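PDB 6YFR: coat protein from Leviviridae sp., which forms the virus-like particle of an ssRNA bacteriophage by assembling as interlocked dimers into a closed shell that, in the virus, encloses the RNA genome. Local coordinates for the interface of chains A and B. Coordinates in Å, arbitrary orientation; residue numbers count along the deposited sequence, not the author numbering. Chains: chain A/B, coat protein.

Contact 1: the interface of chains A and B. Residues chain A 58-59, 61-62; chain B 86-89.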
# COMPACT_ATOMS: atom_id res chain seq x y z
N ILE A 58 16.12 14.10 -70.00
CA ILE A 58 17.41 14.44 -70.60
C ILE A 58 18.52 14.01 -69.65
O ILE A 58 18.41 14.21 -68.43
CB ILE A 58 17.47 15.94 -70.94
CG1 ILE A 58 18.75 16.30 -71.69
CG2 ILE A 58 17.32 16.80 -69.68
CD1 ILE A 58 18.77 17.73 -72.20
N PRO A 59 19.59 13.39 -70.15
CA PRO A 59 20.68 12.97 -69.26
C PRO A 59 21.45 14.16 -68.72
O PRO A 59 21.59 15.20 -69.38
CB PRO A 59 21.56 12.10 -70.16
CG PRO A 59 21.25 12.55 -71.56
CD PRO A 59 19.79 12.93 -71.53
N THR A 61 24.52 14.54 -68.27
CA THR A 61 25.79 14.77 -68.95
C THR A 61 25.62 14.58 -70.45
O THR A 61 24.64 13.98 -70.92
CB THR A 61 26.88 13.83 -68.42
OG1 THR A 61 26.44 12.47 -68.56
CG2 THR A 61 27.16 14.12 -66.95
N ASN A 62 26.59 15.09 -71.20
CA ASN A 62 26.52 14.99 -72.66
C ASN A 62 26.76 13.56 -73.14
O ASN A 62 26.20 13.16 -74.16
CB ASN A 62 27.53 15.94 -73.29
CG ASN A 62 27.12 17.39 -73.17
OD1 ASN A 62 26.01 17.77 -73.55
ND2 ASN A 62 28.01 18.22 -72.63
N SER B 86 25.17 19.66 -66.82
CA SER B 86 26.33 19.79 -67.70
C SER B 86 26.00 19.50 -69.16
O SER B 86 26.85 19.71 -70.03
CB SER B 86 27.45 18.86 -67.25
OG SER B 86 27.84 19.14 -65.91
N ASN B 87 24.79 19.03 -69.45
CA ASN B 87 24.39 18.74 -70.82
C ASN B 87 24.11 20.05 -71.55
O ASN B 87 23.28 20.85 -71.12
CB ASN B 87 23.15 17.84 -70.82
CG ASN B 87 22.83 17.28 -72.20
OD1 ASN B 87 23.12 17.91 -73.22
ND2 ASN B 87 22.23 16.10 -72.23
N THR B 88 24.81 20.26 -72.66
CA THR B 88 24.64 21.48 -73.44
C THR B 88 23.35 21.49 -74.26
O THR B 88 23.01 22.53 -74.83
CB THR B 88 25.84 21.70 -74.36
OG1 THR B 88 25.91 20.63 -75.31
CG2 THR B 88 27.13 21.72 -73.55
N ASP B 89 22.64 20.36 -74.34
CA ASP B 89 21.37 20.33 -75.05
C ASP B 89 20.23 20.99 -74.28
O ASP B 89 19.14 21.14 -74.84
CB ASP B 89 20.96 18.88 -75.36
CG ASP B 89 21.95 18.17 -76.24
OD1 ASP B 89 22.73 18.85 -76.93
OD2 ASP B 89 21.95 16.92 -76.26
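The end of chain A strand 47-59, with the loop that follows it, meets the chain B loop just ahead of helix 90-107. Two asparagines, A:Asn62 and B:Asn87, reach over each other here, their amide planes 74° apart, and each addresses backbone of the opposite chain.

B:Asn87 points its side-chain nitrogen ND2 at the carbonyl O of A:Pro59, donating a hydrogen bond of 3.1 Å. The bond is nearly straight, 163° at the hydrogen, and the acceptor lies almost within the plane of the donor's amide, although the nitrogen itself is tilted from the carbonyl plane. With CG of B:Asn87 turned opposite the backbone N (chi1 -169°), the amide projects into chain A, where CG1 of A:Ile58 packs 3.5 Å from ND2. The other end of the same amide is held within its own chain: OD1 of B:Asn87 accepts from the backbone N of B:Asp89 at 2.7 Å, an Asx-type turn that should fix the rotation of the group.

Chain B is again the donor in the second bond: its B:Thr88 backbone N gives a hydrogen bond of 2.9 Å to OD1 of A:Asn62. The hydroxyl OG1 of B:Thr88 adds a weak bond to the same oxygen. One feature of the model is doubtful: OD1 of A:Asn62 and OD1 of B:Asn87 stand 2.9 Å apart although both can only accept. Swapping O and N in either amide would cost the bonds just described, so a small error of position is the likelier cause. Beyond the amides, the terminal methyl CD1 of A:Ile58 rests 4.0 Å from CB of B:Asp89.

Contact 2: the interface of chains A and B. Residues chain A 95-96, 98-99; chain B 1, 109, 113.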
# COMPACT_ATOMS: atom_id res chain seq x y z
N VAL A 95 -12.30 31.40 -73.28
CA VAL A 95 -11.58 31.58 -74.54
C VAL A 95 -10.61 32.75 -74.43
O VAL A 95 -9.45 32.66 -74.84
CB VAL A 95 -12.57 31.76 -75.70
CG1 VAL A 95 -11.84 32.28 -76.93
CG2 VAL A 95 -13.28 30.46 -76.01
N ASP A 96 -11.09 33.87 -73.88
CA ASP A 96 -10.23 35.04 -73.73
C ASP A 96 -9.04 34.75 -72.83
O ASP A 96 -7.93 35.22 -73.09
CB ASP A 96 -11.05 36.22 -73.19
CG ASP A 96 -12.08 36.72 -74.18
OD1 ASP A 96 -11.93 36.44 -75.39
OD2 ASP A 96 -13.04 37.41 -73.75
N LEU A 98 -7.58 31.77 -72.31
CA LEU A 98 -6.64 30.94 -73.05
C LEU A 98 -5.84 31.77 -74.06
O LEU A 98 -4.63 31.58 -74.22
CB LEU A 98 -7.39 29.81 -73.75
CG LEU A 98 -6.58 28.91 -74.69
CD1 LEU A 98 -5.40 28.31 -73.95
CD2 LEU A 98 -7.46 27.82 -75.28
N ASP A 99 -6.52 32.70 -74.74
CA ASP A 99 -5.82 33.55 -75.70
C ASP A 99 -4.83 34.47 -75.01
O ASP A 99 -3.74 34.72 -75.53
CB ASP A 99 -6.84 34.36 -76.51
CG ASP A 99 -7.64 33.49 -77.46
OD1 ASP A 99 -7.12 32.44 -77.88
OD2 ASP A 99 -8.79 33.85 -77.77
N ALA B 1 -10.18 35.99 -77.53
CA ALA B 1 -9.58 37.32 -77.65
C ALA B 1 -8.61 37.58 -76.52
O ALA B 1 -8.98 37.53 -75.35
CB ALA B 1 -10.66 38.38 -77.66
N ARG B 109 -7.07 22.82 -79.04
CA ARG B 109 -7.80 23.96 -78.48
C ARG B 109 -9.25 23.60 -78.17
O ARG B 109 -9.75 23.91 -77.08
CB ARG B 109 -7.73 25.14 -79.45
CG ARG B 109 -8.71 26.25 -79.12
CD ARG B 109 -8.29 27.56 -79.75
NE ARG B 109 -8.81 28.69 -78.99
CZ ARG B 109 -8.39 29.94 -79.13
NH1 ARG B 109 -7.43 30.22 -80.01
NH2 ARG B 109 -8.92 30.91 -78.40
N LEU B 113 -10.92 23.47 -74.44
CA LEU B 113 -11.99 24.38 -74.09
C LEU B 113 -13.29 23.65 -73.77
O LEU B 113 -14.13 24.20 -73.05
CB LEU B 113 -12.24 25.38 -75.22
CG LEU B 113 -11.14 26.42 -75.46
CD1 LEU B 113 -11.50 27.29 -76.65
CD2 LEU B 113 -10.95 27.27 -74.22
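Helix 90-107 of chain A meets two separate pieces of chain B: the N-terminal residue and the short helix 109-114. One flank of the patch is charged and the other is apolar.

On the charged flank, the terminal amine N of B:Ala1 sits between two carboxylates spaced three residues apart on the chain A helix, hence about one turn from each other. It hydrogen-bonds to OD1 of A:Asp96 at 2.8 Å and to OD2 of A:Asp99 at 2.6 Å. Both oxygens are approached from their anti sides, away from the partner oxygen of the same carboxylate. Two acidic groups around one chain terminus would probably stabilise a positive charge on the amine and fix where the chain begins.

A:Asp99 also forms a salt bridge with B:Arg109, so its carboxylate joins the N-terminus to the short helix of chain B. NH2 of B:Arg109 contacts OD1 on the syn side; the modelled separation is very short, and at this resolution its exact value carries no weight. The same nitrogen lies 3.0 Å from OD2 of A:Asp99, which is at the edge of the guanidinium and in its plane. Carboxylate and guanidinium are nevertheless turned 68° apart, which is not the coplanar, two-pronged arrangement. An extended stretch from CG to NE, starting opposite the backbone N (chi1 167°), carries the guanidinium across to the acid, where CG1 of A:Val95 packs against NH2 at 3.5 Å.

The apolar flank is formed by B:Leu113, whose two methyls divide between neighbours on the chain A helix. CD1 touches CG2 of A:Val95 at 3.7 Å, while CD2 meets CD2 of A:Leu98, also at 3.7 Å.

Contact 1 and contact 2 lie about 36 Å apart, measured between the centres of their C-alpha atoms, and share no residue. They are related through helix 90-107: contact 1 uses the chain B loop leading into that helix, and contact 2 uses the body of the chain A copy. Because the interface is two-fold symmetric, each contact recurs with the chains exchanged, so the dimer is held at well-separated points. This extended, reciprocal engagement fits the interlocked coat protein dimer of the family, the likely building unit of the shell, whose deposited assembly contains sixty copies of the protein.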